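Local coordinates for phosphoenolpyruvate--protein phosphotransferase (Escherichia coli, PDB 5T12) that probably transfers the phosphoryl group of phosphoenolpyruvate to the phosphocarrier protein NPr in the nitrogen-metabolic phosphotransferase system, the piece here being its N-terminal domain, at residues 37-42 / 97-102. The protein carries 1 engineered substitution. Residues are numbered along the deposited sequence; the frame is centred on the assembly and turned at random.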
loop_
_atom_site.group_PDB
_atom_site.type_symbol
_atom_site.label_atom_id
_atom_site.label_comp_id
_atom_site.label_asym_id
_atom_site.label_seq_id
_atom_site.Cartn_x
_atom_site.Cartn_y
_atom_site.Cartn_z
ATOM N N ALA A 37 3.858 -29.861 -1.335
ATOM C CA ALA A 37 3.014 -29.748 -0.150
ATOM C C ALA A 37 3.274 -28.445 0.597
ATOM O O ALA A 37 2.341 -27.832 1.126
ATOM C CB ALA A 37 3.237 -30.949 0.769
ATOM N N LEU A 38 4.532 -28.004 0.645
ATOM C CA LEU A 38 4.863 -26.787 1.379
ATOM C C LEU A 38 4.326 -25.548 0.671
ATOM O O LEU A 38 3.728 -24.671 1.306
ATOM C CB LEU A 38 6.376 -26.684 1.569
ATOM C CG LEU A 38 6.906 -25.342 2.079
ATOM C CD1 LEU A 38 6.381 -25.036 3.474
ATOM C CD2 LEU A 38 8.426 -25.328 2.056
ATOM N N GLU A 39 4.533 -25.460 -0.646
ATOM C CA GLU A 39 4.074 -24.289 -1.388
ATOM C C GLU A 39 2.563 -24.133 -1.313
ATOM O O GLU A 39 2.055 -23.004 -1.293
ATOM C CB GLU A 39 4.532 -24.375 -2.845
ATOM C CG GLU A 39 6.043 -24.403 -3.015
ATOM C CD GLU A 39 6.725 -23.199 -2.393
ATOM O OE1 GLU A 39 6.122 -22.105 -2.384
ATOM O OE2 GLU A 39 7.866 -23.348 -1.906
ATOM N N ARG A 40 1.827 -25.244 -1.271
ATOM C CA ARG A 40 0.384 -25.158 -1.079
ATOM C C ARG A 40 0.045 -24.690 0.332
ATOM O O ARG A 40 -0.923 -23.947 0.531
ATOM C CB ARG A 40 -0.271 -26.506 -1.372
ATOM C CG ARG A 40 -0.367 -26.840 -2.851
ATOM C CD ARG A 40 -1.198 -28.094 -3.080
ATOM N NE ARG A 40 -0.502 -29.304 -2.652
ATOM C CZ ARG A 40 0.200 -30.086 -3.466
ATOM N NH1 ARG A 40 0.298 -29.787 -4.755
ATOM N NH2 ARG A 40 0.802 -31.169 -2.994
ATOM N N GLU A 41 0.833 -25.113 1.323
ATOM C CA GLU A 41 0.597 -24.671 2.693
ATOM C C GLU A 41 0.934 -23.195 2.862
ATOM O O GLU A 41 0.273 -22.486 3.630
ATOM C CB GLU A 41 1.402 -25.529 3.668
ATOM C CG GLU A 41 0.882 -26.952 3.811
ATOM C CD GLU A 41 1.796 -27.836 4.636
ATOM O OE1 GLU A 41 2.881 -27.367 5.039
ATOM O OE2 GLU A 41 1.429 -29.005 4.882
ATOM N N ARG A 42 1.960 -22.714 2.156
ATOM C CA ARG A 42 2.283 -21.292 2.201
ATOM C C ARG A 42 1.197 -20.449 1.548
ATOM O O ARG A 42 0.967 -19.307 1.960
ATOM C CB ARG A 42 3.625 -21.032 1.516
ATOM C CG ARG A 42 4.819 -21.705 2.166
ATOM C CD ARG A 42 6.070 -21.438 1.348
ATOM N NE ARG A 42 6.301 -20.007 1.174
ATOM C CZ ARG A 42 6.885 -19.469 0.109
ATOM N NH1 ARG A 42 7.288 -20.245 -0.888
ATOM N NH2 ARG A 42 7.057 -18.157 0.035
ATOM N N SER A 97 5.684 -24.860 -9.539
ATOM C CA SER A 97 5.931 -23.441 -9.333
ATOM C C SER A 97 5.909 -23.104 -7.848
ATOM O O SER A 97 5.176 -23.713 -7.063
ATOM C CB SER A 97 4.892 -22.585 -10.067
ATOM O OG SER A 97 4.885 -22.860 -11.457
ATOM N N VAL A 98 6.727 -22.123 -7.472
ATOM C CA VAL A 98 6.718 -21.612 -6.108
ATOM C C VAL A 98 5.499 -20.714 -5.910
ATOM O O VAL A 98 4.904 -20.209 -6.865
ATOM C CB VAL A 98 8.035 -20.873 -5.801
ATOM C CG1 VAL A 98 8.173 -20.568 -4.316
ATOM C CG2 VAL A 98 9.213 -21.705 -6.262
ATOM N N ALA A 99 5.113 -20.534 -4.642
ATOM C CA ALA A 99 3.888 -19.803 -4.325
ATOM C C ALA A 99 3.908 -18.389 -4.895
ATOM O O ALA A 99 2.868 -17.869 -5.317
ATOM C CB ALA A 99 3.680 -19.767 -2.811
ATOM N N GLU A 100 5.081 -17.750 -4.920
ATOM C CA GLU A 100 5.164 -16.385 -5.430
ATOM C C GLU A 100 4.850 -16.326 -6.921
ATOM O O GLU A 100 4.113 -15.441 -7.369
ATOM C CB GLU A 100 6.548 -15.798 -5.149
ATOM C CG GLU A 100 6.773 -15.375 -3.703
ATOM C CD GLU A 100 7.045 -16.546 -2.777
ATOM O OE1 GLU A 100 7.165 -17.686 -3.272
ATOM O OE2 GLU A 100 7.145 -16.327 -1.552
ATOM N N TRP A 101 5.401 -17.256 -7.705
ATOM C CA TRP A 101 5.113 -17.277 -9.135
ATOM C C TRP A 101 3.662 -17.653 -9.402
ATOM O O TRP A 101 3.045 -17.141 -10.343
ATOM C CB TRP A 101 6.061 -18.243 -9.847
ATOM C CG TRP A 101 5.781 -18.401 -11.311
ATOM C CD1 TRP A 101 5.161 -19.453 -11.918
ATOM C CD2 TRP A 101 6.110 -17.474 -12.353
ATOM N NE1 TRP A 101 5.087 -19.242 -13.273
ATOM C CE2 TRP A 101 5.662 -18.033 -13.566
ATOM C CE3 TRP A 101 6.741 -16.226 -12.378
ATOM C CZ2 TRP A 101 5.825 -17.390 -14.789
ATOM C CZ3 TRP A 101 6.904 -15.590 -13.594
ATOM C CH2 TRP A 101 6.446 -16.172 -14.784
ATOM N N ALA A 102 3.100 -18.545 -8.581
ATOM C CA ALA A 102 1.702 -18.926 -8.750
ATOM C C ALA A 102 0.779 -17.735 -8.534
ATOM O O ALA A 102 -0.240 -17.595 -9.221
ATOM C CB ALA A 102 1.349 -20.063 -7.793
#
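Glu39 reaches from helix 36-61 to the start of helix 99-115, and its carboxylate takes up the first backbone N-H of that helix. The bond to CB is directed toward the 97-102 segment; from there CG lies beside the backbone N (chi1 -61°) and passes the carbonyl oxygen of Ser97 at a loose 4.2 Å. The chain bends at chi2 (-57°), which sets CD beside CG1 of Val98. At the tip, OE1 accepts a hydrogen bond from the backbone N of Ala99 (2.9 Å), which meets it from above the carboxylate plane, while Val98 CG1 and Ala99 CB, the latter 3.4 Å from OE1, pack against the same oxygen.

Val98 is the N-cap residue, and the negative charge beside the amino end of helix 99-115 would be expected to interact favourably with its dipole. This is a junction of two helices in the helical part of the Enzyme I N-terminal domain, with Glu39 also touching Val93 of helix 83-94.

One helical turn beyond Glu39, Arg42 joins the two acidic side chains in a salt-bridge network. Its NH1 makes a salt bridge to Glu39 OE1 at 2.7 Å, though the hydrogen bond is weak, and NH2 pairs with Glu100 OE2, modelled unusually close. Ala99 CB sits over one face of the guanidinium, 4.1 Å above its plane, and Val98 CG1 lies at the edge. An alanine in place of Glu39 would probably leave the Ala99 N-H without this acceptor and let the Arg42 guanidinium turn more freely. The Glu100 side chain also touches Leu137 and Leu140 of helix 126-140.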